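Local coordinates for envelopment polyprotein (Bovine Schmallenberg virus BH80/Germany/2011, PDB 7A56), which probably drives fusion of the viral envelope with a host-cell membrane during entry, as a class II fusion glycoprotein, at residues 119-124 and 187-192. Sequence-based numbering, arbitrary orientation.
Sequences YETGPT and YKIYKK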
ATOM      1  N   TYR A 119      15.542  14.954   9.285  1.00 28.54           N
ATOM      2  CA  TYR A 119      16.420  15.151  10.440  1.00 28.27           C
ATOM      3  C   TYR A 119      17.504  14.079  10.410  1.00 29.34           C
ATOM      4  O   TYR A 119      17.387  13.076   9.705  1.00 26.26           O
ATOM      5  CB  TYR A 119      15.622  15.077  11.757  1.00 27.06           C
ATOM      6  CG  TYR A 119      14.887  13.742  11.936  1.00 25.01           C
ATOM      7  CD1 TYR A 119      15.591  12.600  12.354  1.00 23.95           C
ATOM      8  CD2 TYR A 119      13.492  13.650  11.743  1.00 22.71           C
ATOM      9  CE1 TYR A 119      14.961  11.420  12.570  1.00 22.04           C
ATOM     10  CE2 TYR A 119      12.834  12.451  11.914  1.00 21.41           C
ATOM     11  CZ  TYR A 119      13.573  11.340  12.322  1.00 23.03           C
ATOM     12  OH  TYR A 119      12.959  10.120  12.481  1.00 24.03           O
ATOM     13  N   GLU A 120      18.530  14.268  11.229  1.00 29.08           N
ATOM     14  CA  GLU A 120      19.513  13.238  11.532  1.00 32.01           C
ATOM     15  C   GLU A 120      19.226  12.681  12.917  1.00 32.84           C
ATOM     16  O   GLU A 120      18.712  13.395  13.782  1.00 32.96           O
ATOM     17  CB  GLU A 120      20.941  13.795  11.533  1.00 37.64           C
ATOM     18  CG  GLU A 120      21.555  14.019  10.225  1.00 40.89           C
ATOM     19  CD  GLU A 120      22.940  14.642  10.356  1.00 45.87           C
ATOM     20  OE1 GLU A 120      23.059  15.740  10.968  1.00 45.03           O
ATOM     21  OE2 GLU A 120      23.911  14.023   9.857  1.00 47.13           O
ATOM     22  N   THR A 121      19.591  11.407  13.132  1.00 31.46           N
ATOM     23  CA  THR A 121      19.519  10.805  14.463  1.00 31.89           C
ATOM     24  C   THR A 121      20.727   9.885  14.625  1.00 32.38           C
ATOM     25  O   THR A 121      21.467   9.603  13.669  1.00 28.96           O
ATOM     26  CB  THR A 121      18.155  10.066  14.727  1.00 30.20           C
ATOM     27  OG1 THR A 121      17.999   9.792  16.133  1.00 30.38           O
ATOM     28  CG2 THR A 121      18.010   8.698  13.936  1.00 28.74           C
ATOM     29  N   GLY A 122      20.937   9.459  15.867  1.00 29.17           N
ATOM     30  CA  GLY A 122      22.006   8.580  16.276  1.00 29.11           C
ATOM     31  C   GLY A 122      21.985   8.511  17.798  1.00 28.55           C
ATOM     32  O   GLY A 122      21.073   9.035  18.435  1.00 28.68           O
ATOM     33  N   PRO A 123      22.954   7.853  18.411  1.00 26.66           N
ATOM     34  CA  PRO A 123      22.879   7.637  19.868  1.00 28.43           C
ATOM     35  C   PRO A 123      23.240   8.894  20.645  1.00 30.53           C
ATOM     36  O   PRO A 123      23.987   9.754  20.179  1.00 31.32           O
ATOM     37  CB  PRO A 123      23.932   6.555  20.106  1.00 27.27           C
ATOM     38  CG  PRO A 123      24.991   6.882  18.988  1.00 32.13           C
ATOM     39  CD  PRO A 123      24.162   7.250  17.808  1.00 28.99           C
ATOM     40  N   THR A 124      22.766   8.940  21.889  1.00 30.58           N
ATOM     41  CA  THR A 124      23.126  10.056  22.747  1.00 33.14           C
ATOM     42  C   THR A 124      24.495   9.799  23.353  1.00 29.46           C
ATOM     43  O   THR A 124      24.782   8.705  23.848  1.00 30.45           O
ATOM     44  CB  THR A 124      22.062  10.268  23.814  1.00 29.89           C
ATOM     45  OG1 THR A 124      20.857  10.670  23.153  1.00 30.01           O
ATOM     46  CG2 THR A 124      22.472  11.351  24.822  1.00 27.00           C
ATOM     47  N   TYR A 187      22.100   8.317  10.993  1.00 31.45           N
ATOM     48  CA  TYR A 187      21.136   8.126   9.901  1.00 29.87           C
ATOM     49  C   TYR A 187      20.478   9.464   9.575  1.00 30.19           C
ATOM     50  O   TYR A 187      20.261  10.292  10.474  1.00 28.48           O
ATOM     51  CB  TYR A 187      20.019   7.118  10.266  1.00 26.05           C
ATOM     52  CG  TYR A 187      20.434   5.686  10.548  1.00 33.56           C
ATOM     53  CD1 TYR A 187      21.022   5.330  11.774  1.00 36.85           C
ATOM     54  CD2 TYR A 187      20.184   4.664   9.600  1.00 35.27           C
ATOM     55  CE1 TYR A 187      21.363   4.012  12.042  1.00 38.84           C
ATOM     56  CE2 TYR A 187      20.530   3.343   9.863  1.00 37.40           C
ATOM     57  CZ  TYR A 187      21.115   3.018  11.090  1.00 41.65           C
ATOM     58  OH  TYR A 187      21.448   1.706  11.374  1.00 43.19           O
ATOM     59  N   LYS A 188      20.164   9.669   8.281  1.00 27.66           N
ATOM     60  CA  LYS A 188      19.392  10.819   7.801  1.00 30.01           C
ATOM     61  C   LYS A 188      18.018  10.331   7.385  1.00 30.59           C
ATOM     62  O   LYS A 188      17.911   9.373   6.629  1.00 32.16           O
ATOM     63  CB  LYS A 188      20.051  11.524   6.612  1.00 36.47           C
ATOM     64  CG  LYS A 188      21.534  11.854   6.834  1.00 45.98           C
ATOM     65  CD  LYS A 188      22.065  12.798   5.737  1.00 55.42           C
ATOM     66  CE  LYS A 188      23.302  13.587   6.222  1.00 65.23           C
ATOM     67  NZ  LYS A 188      24.387  12.692   6.701  1.00 67.43           N
ATOM     68  N   ILE A 189      16.987  11.010   7.849  1.00 28.35           N
ATOM     69  CA  ILE A 189      15.611  10.593   7.671  1.00 28.09           C
ATOM     70  C   ILE A 189      14.954  11.586   6.723  1.00 28.40           C
ATOM     71  O   ILE A 189      15.142  12.823   6.859  1.00 29.55           O
ATOM     72  CB  ILE A 189      14.859  10.470   9.015  1.00 28.29           C
ATOM     73  CG1 ILE A 189      15.225   9.160   9.763  1.00 28.14           C
ATOM     74  CG2 ILE A 189      13.333  10.453   8.752  1.00 25.58           C
ATOM     75  CD1 ILE A 189      16.684   8.920  10.147  1.00 28.05           C
ATOM     76  N   TYR A 190      14.239  11.007   5.700  1.00 28.12           N
ATOM     77  CA  TYR A 190      13.522  11.710   4.640  1.00 27.88           C
ATOM     78  C   TYR A 190      12.065  11.269   4.564  1.00 26.06           C
ATOM     79  O   TYR A 190      11.717  10.136   4.894  1.00 26.53           O
ATOM     80  CB  TYR A 190      14.127  11.425   3.276  1.00 29.75           C
ATOM     81  CG  TYR A 190      15.578  11.849   3.173  1.00 31.00           C
ATOM     82  CD1 TYR A 190      16.591  11.014   3.610  1.00 32.55           C
ATOM     83  CD2 TYR A 190      15.919  13.042   2.560  1.00 33.27           C
ATOM     84  CE1 TYR A 190      17.935  11.397   3.504  1.00 34.10           C
ATOM     85  CE2 TYR A 190      17.237  13.424   2.421  1.00 35.15           C
ATOM     86  CZ  TYR A 190      18.235  12.587   2.887  1.00 37.44           C
ATOM     87  OH  TYR A 190      19.554  12.946   2.715  1.00 42.78           O
ATOM     88  N   LYS A 191      11.218  12.186   4.108  1.00 25.49           N
ATOM     89  CA  LYS A 191       9.804  11.921   3.886  1.00 27.55           C
ATOM     90  C   LYS A 191       9.482  12.063   2.389  1.00 24.44           C
ATOM     91  O   LYS A 191       9.967  12.998   1.733  1.00 25.13           O
ATOM     92  CB  LYS A 191       8.958  12.899   4.681  1.00 30.51           C
ATOM     93  CG  LYS A 191       7.488  12.530   4.727  1.00 31.51           C
ATOM     94  CD  LYS A 191       6.747  13.598   5.541  1.00 34.81           C
ATOM     95  CE  LYS A 191       5.326  13.163   5.825  1.00 34.31           C
ATOM     96  NZ  LYS A 191       4.594  14.089   6.782  1.00 33.29           N
ATOM     97  N   LYS A 192       8.577  11.218   1.898  1.00 23.83           N
ATOM     98  CA  LYS A 192       8.118  11.320   0.481  1.00 23.06           C
ATOM     99  C   LYS A 192       7.425  12.669   0.265  1.00 27.30           C
ATOM    100  O   LYS A 192       6.600  13.088   1.090  1.00 30.50           O
ATOM    101  CB  LYS A 192       7.169  10.158   0.192  1.00 25.98           C
ATOM    102  CG  LYS A 192       6.656  10.072  -1.296  1.00 26.69           C
ATOM    103  CD  LYS A 192       6.160   8.646  -1.619  1.00 29.42           C
ATOM    104  CE  LYS A 192       4.935   8.316  -0.822  1.00 34.09           C
ATOM    105  NZ  LYS A 192       4.665   6.838  -0.789  1.00 34.24           N
TER
HETATM  106  O   HOH W   1      24.178  11.396   9.036  1.00 50.38           O
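One face of the Tyr119 ring is roofed by Ile189, whose CB stands 3.8 Å from the ring centroid, a CH-pi contact over the face. The branches of Ile189 divide the far half of the ring: Ile189 CG1 meets Tyr119 CE1 at 3.6 Å, while CG2 lies by CZ and CE2 of the same ring. Tyr119 CG sits between its own N and carbonyl carbon (chi1 58°), the outer part of the ring comes close to Ile189, and its OH bonds to Asn255 O. Beside it, Thr121 CG2 meets Ile189 CD1 at 4.0 Å, with OG1 committed to Val267 O. These buried side chains share one face of an antiparallel ladder in this strand-rich fusion glycoprotein; on the other, Glu120 and Lys188 run side by side. The salt bridge from Lys188 NZ to Glu120 OE2 is long at 3.5 Å and its hydrogen bond weak, but a water bridges the same two atoms. Backbone bonds fix the register: Tyr119–Ile189 (Ile189 N to Tyr119 O, 2.8 Å) and Thr121–Tyr187 are hydrogen-bonded pairs flanking the non-hydrogen-bonded Glu120–Lys188 pair. Strand 187-192 lies between the long strand 98-134 and strand 241-245, whose Ile241 and Ala243 also touch Ile189, while strand 268-270 packs against Tyr119 and Glu120.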